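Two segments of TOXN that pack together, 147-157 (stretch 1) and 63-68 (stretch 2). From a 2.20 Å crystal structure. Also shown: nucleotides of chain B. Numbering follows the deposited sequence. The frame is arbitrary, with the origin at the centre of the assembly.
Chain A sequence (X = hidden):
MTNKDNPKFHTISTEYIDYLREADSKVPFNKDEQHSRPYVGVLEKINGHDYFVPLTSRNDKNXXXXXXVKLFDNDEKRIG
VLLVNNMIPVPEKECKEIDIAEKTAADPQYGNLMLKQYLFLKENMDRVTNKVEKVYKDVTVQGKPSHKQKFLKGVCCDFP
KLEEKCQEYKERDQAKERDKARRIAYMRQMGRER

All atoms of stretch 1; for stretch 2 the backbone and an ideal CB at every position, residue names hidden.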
# COMPACT_ATOMS: atom_id res chain seq x y z
N HIS A 147 18.67 -10.43 30.79
CA HIS A 147 18.31 -9.10 31.25
C HIS A 147 16.80 -8.84 30.98
O HIS A 147 16.07 -8.41 31.87
CB HIS A 147 19.17 -8.07 30.53
CG HIS A 147 19.12 -6.70 31.13
ND1 HIS A 147 19.98 -6.28 32.11
CD2 HIS A 147 18.30 -5.65 30.88
CE1 HIS A 147 19.70 -5.03 32.45
NE2 HIS A 147 18.69 -4.62 31.72
N LYS A 148 16.35 -9.14 29.77
CA LYS A 148 14.96 -8.85 29.40
C LYS A 148 13.96 -9.68 30.17
O LYS A 148 12.98 -9.17 30.69
CB LYS A 148 14.72 -9.07 27.90
CG LYS A 148 13.31 -8.65 27.47
CD LYS A 148 13.08 -8.80 25.96
CE LYS A 148 13.98 -7.85 25.16
NZ LYS A 148 13.58 -7.79 23.72
N GLN A 149 14.22 -10.98 30.22
CA GLN A 149 13.36 -11.92 30.94
C GLN A 149 13.19 -11.56 32.41
O GLN A 149 12.12 -11.75 32.98
CB GLN A 149 13.89 -13.35 30.78
CG GLN A 149 13.70 -13.87 29.36
CD GLN A 149 14.62 -15.04 29.02
OE1 GLN A 149 15.54 -15.36 29.77
NE2 GLN A 149 14.37 -15.67 27.88
N LYS A 150 14.24 -11.01 33.01
CA LYS A 150 14.15 -10.50 34.38
C LYS A 150 13.18 -9.32 34.46
O LYS A 150 12.33 -9.27 35.35
CB LYS A 150 15.53 -10.08 34.90
CG LYS A 150 15.73 -10.30 36.39
CD LYS A 150 15.60 -11.79 36.75
CE LYS A 150 14.31 -12.06 37.54
NZ LYS A 150 14.02 -13.51 37.70
N PHE A 151 13.30 -8.38 33.53
CA PHE A 151 12.37 -7.25 33.48
C PHE A 151 10.94 -7.75 33.30
O PHE A 151 10.03 -7.33 34.02
CB PHE A 151 12.72 -6.29 32.34
CG PHE A 151 11.57 -5.45 31.89
CD1 PHE A 151 11.11 -4.39 32.67
CD2 PHE A 151 10.93 -5.71 30.69
CE1 PHE A 151 10.04 -3.61 32.25
CE2 PHE A 151 9.85 -4.93 30.26
CZ PHE A 151 9.41 -3.87 31.04
N LEU A 152 10.76 -8.65 32.34
CA LEU A 152 9.42 -9.15 32.01
C LEU A 152 8.82 -9.88 33.20
O LEU A 152 7.66 -9.66 33.54
CB LEU A 152 9.44 -10.04 30.76
CG LEU A 152 9.70 -9.29 29.44
CD1 LEU A 152 9.92 -10.25 28.28
CD2 LEU A 152 8.55 -8.34 29.14
N LYS A 153 9.61 -10.74 33.85
CA LYS A 153 9.13 -11.47 35.02
C LYS A 153 8.68 -10.54 36.13
O LYS A 153 7.69 -10.82 36.81
CB LYS A 153 10.20 -12.44 35.55
CG LYS A 153 10.32 -13.71 34.73
CD LYS A 153 11.42 -14.63 35.27
CE LYS A 153 11.57 -15.89 34.42
NZ LYS A 153 12.23 -15.62 33.12
N GLY A 154 9.40 -9.44 36.30
CA GLY A 154 9.08 -8.48 37.34
C GLY A 154 7.78 -7.74 37.07
O GLY A 154 6.98 -7.51 37.97
N VAL A 155 7.54 -7.38 35.81
CA VAL A 155 6.40 -6.54 35.47
C VAL A 155 5.15 -7.34 35.10
O VAL A 155 4.05 -6.78 35.02
CB VAL A 155 6.75 -5.54 34.33
CG1 VAL A 155 6.65 -6.23 32.97
CG2 VAL A 155 5.85 -4.33 34.37
N CYS A 156 5.30 -8.65 34.89
CA CYS A 156 4.17 -9.49 34.45
C CYS A 156 3.65 -10.38 35.55
O CYS A 156 4.40 -10.79 36.43
CB CYS A 156 4.57 -10.40 33.28
SG CYS A 156 5.06 -9.54 31.79
N CYS A 157 2.36 -10.68 35.49
CA CYS A 157 1.80 -11.75 36.30
C CYS A 157 2.61 -13.06 36.15
O CYS A 157 3.25 -13.32 35.11
CB CYS A 157 0.36 -12.03 35.89
SG CYS A 157 -0.79 -10.69 36.22
N UNK A 63 4.37 3.30 29.70
CA UNK A 63 4.27 1.89 29.32
C UNK A 63 5.43 1.47 28.43
O UNK A 63 5.82 2.20 27.53
CB UNK A 63 2.94 1.62 28.61
N UNK A 64 5.98 0.28 28.68
CA UNK A 64 6.93 -0.28 27.72
C UNK A 64 6.16 -0.96 26.60
O UNK A 64 5.19 -1.68 26.85
CB UNK A 64 7.89 -1.27 28.40
N UNK A 65 6.59 -0.74 25.37
CA UNK A 65 5.81 -1.18 24.21
C UNK A 65 5.74 -2.70 24.12
O UNK A 65 4.79 -3.25 23.58
CB UNK A 65 6.41 -0.61 22.92
N UNK A 66 6.72 -3.39 24.69
CA UNK A 66 6.76 -4.84 24.62
C UNK A 66 5.59 -5.51 25.35
O UNK A 66 5.24 -6.64 25.01
CB UNK A 66 8.08 -5.34 25.20
N UNK A 67 5.00 -4.83 26.33
CA UNK A 67 3.92 -5.43 27.12
C UNK A 67 2.64 -4.60 27.10
O UNK A 67 1.80 -4.71 27.99
CB UNK A 67 4.38 -5.62 28.57
N UNK A 68 2.46 -3.78 26.08
CA UNK A 68 1.24 -3.00 25.99
C UNK A 68 0.85 -2.69 24.56
O UNK A 68 1.67 -2.70 23.65
CB UNK A 68 1.40 -1.70 26.77
P U B 5 10.76 1.21 31.17
OP1 U B 5 10.43 2.58 31.62
OP2 U B 5 10.59 0.88 29.74
O5' U B 5 12.23 0.81 31.64
C5' U B 5 12.58 0.79 33.01
C4' U B 5 13.71 -0.17 33.30
O4' U B 5 13.25 -1.55 33.17
C3' U B 5 14.90 -0.11 32.36
O3' U B 5 15.76 0.99 32.61
C2' U B 5 15.55 -1.47 32.58
O2' U B 5 16.25 -1.49 33.82
C1' U B 5 14.31 -2.36 32.70
N1 U B 5 13.94 -2.93 31.38
C2 U B 5 14.74 -3.95 30.92
O2 U B 5 15.67 -4.40 31.57
N3 U B 5 14.42 -4.45 29.68
C4 U B 5 13.38 -4.03 28.87
O4 U B 5 13.21 -4.57 27.78
C5 U B 5 12.60 -2.95 29.41
C6 U B 5 12.90 -2.44 30.62
P U B 4 7.73 1.98 36.99
OP1 U B 4 9.08 2.56 37.19
OP2 U B 4 6.57 2.90 36.85
O5' U B 4 7.77 0.96 35.77
C5' U B 4 8.88 0.10 35.58
C4' U B 4 8.96 -0.39 34.16
O4' U B 4 7.77 -1.17 33.86
C3' U B 4 9.04 0.70 33.09
O3' U B 4 9.83 0.21 32.01
C2' U B 4 7.57 0.82 32.64
O2' U B 4 7.40 1.35 31.34
C1' U B 4 7.12 -0.62 32.72
N1 U B 4 5.66 -0.80 32.90
C2 U B 4 4.98 -1.34 31.83
O2 U B 4 5.53 -1.58 30.78
N3 U B 4 3.64 -1.54 32.03
C4 U B 4 2.93 -1.28 33.19
O4 U B 4 1.72 -1.52 33.21
C5 U B 4 3.71 -0.74 34.26
C6 U B 4 5.02 -0.54 34.09
P C B 19 7.85 -6.55 17.31
OP1 C B 19 7.56 -7.76 16.50
OP2 C B 19 6.85 -6.11 18.30
O5' C B 19 9.27 -6.68 18.00
C5' C B 19 10.46 -6.85 17.23
C4' C B 19 11.66 -7.11 18.11
O4' C B 19 11.99 -5.89 18.85
C3' C B 19 11.48 -8.20 19.16
O3' C B 19 12.70 -8.90 19.33
C2' C B 19 11.15 -7.41 20.42
O2' C B 19 11.45 -8.07 21.63
C1' C B 19 12.01 -6.17 20.23
N1 C B 19 11.54 -4.97 20.96
C2 C B 19 12.33 -4.49 22.02
O2 C B 19 13.37 -5.10 22.29
N3 C B 19 11.95 -3.40 22.73
C4 C B 19 10.82 -2.77 22.41
N4 C B 19 10.48 -1.69 23.12
C5 C B 19 10.00 -3.22 21.33
C6 C B 19 10.38 -4.31 20.63

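Position 63 has extended backbone angles (-102/138). Nothing of stretch 1 lies within 5.5 Å of its ideal CB, so stretch 1 sets no preference. Several kinds would do. N3 of the U4 base lies 4.7 Å from the ideal CB, so a flat or apolar side chain is one possibility. The residue is Phe 63. Its ring meets U4 of chain B at the edge, near O4.

Position 64 is also extended (-82/136). Its CA-to-CB bond points toward stretch 1, and the ideal CB lies 4.0 Å from Phe 151 CZ. The U5 phosphate is also nearby and offers an acceptor, OP2. A small apolar side chain would suit the ring, while a side chain with a donor could serve the phosphate. The residue is Asn 64. Its CB packs against the ring, and Asn 64 ND2 donates to U5 OP2 at 2.9 Å. Its OD1 accepts from the backbone N of position 66 at 3.0 Å.

Position 65 begins a short 3-10 segment (-66/-25). Stretch 1 sets no limit, but C19 N4 is a nearby donor, so a short side chain with an acceptor would suit. The residue is Ser 65, whose OG accepts from C19 N4 at 2.9 Å.

Position 66 continues the 3-10 segment, and its CA-to-CB bond points toward stretch 1. Its ideal CB is 5.0 Å from Leu 152 CD2 and 5.4 Å from Phe 151 CE2. Farther out lie the amine of Lys 148 and the O4 of U5. A long side chain could reach them; an acid would suit the amine, but an amide can serve both amine and base. The residue is Gln 66. Lys 148 NZ donates to Gln 66 OE1 at 3.0 Å. Gln 66 NE2 donates to U5 O4 at 2.8 Å and to Asn 64 OD1 at 2.9 Å.

The CA-to-CB bond of position 67 points toward stretch 1. Its ideal CB is 5.0 Å from both Val 155 CG1 and Leu 152 CD2, and 5.1 Å from Cys 156 SG. This apolar setting suits a valine, isoleucine or leucine. The residue is Val 67. Its CG1 lies 3.6 Å from Leu 152 CD2, 4.1 Å from Cys 156 SG and 4.5 Å from Val 155 CG1.

Position 68 is extended (-151/157). Stretch 1 sets no preference, but Asn 64 O is close to the CB, so a short side chain with a donor, such as serine or threonine, would suit. The residue is Ser 68. Its OG donates to Asn 64 O at 2.7 Å, tying the end of the stretch back to Asn 64.

Stretch 2 (63-68) FNSQVS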
# COMPACT_ATOMS: atom_id res chain seq x y z
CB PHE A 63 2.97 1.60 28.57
CG PHE A 63 1.72 1.88 29.37
CD1 PHE A 63 1.26 0.97 30.30
CD2 PHE A 63 0.99 3.04 29.15
CE1 PHE A 63 0.11 1.22 31.02
CE2 PHE A 63 -0.16 3.30 29.88
CZ PHE A 63 -0.61 2.39 30.80
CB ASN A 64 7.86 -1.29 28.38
CG ASN A 64 8.99 -1.69 27.45
OD1 ASN A 64 8.83 -2.57 26.60
ND2 ASN A 64 10.14 -1.02 27.59
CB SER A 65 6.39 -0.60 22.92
OG SER A 65 7.61 -1.25 22.61
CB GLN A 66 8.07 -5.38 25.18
CG GLN A 66 9.28 -4.96 24.40
CD GLN A 66 10.55 -5.33 25.11
OE1 GLN A 66 11.12 -6.40 24.85
NE2 GLN A 66 11.00 -4.48 26.02
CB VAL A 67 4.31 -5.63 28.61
CG1 VAL A 67 5.28 -6.81 28.76
CG2 VAL A 67 4.88 -4.34 29.21
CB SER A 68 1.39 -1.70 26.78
OG SER A 68 2.59 -1.07 26.44
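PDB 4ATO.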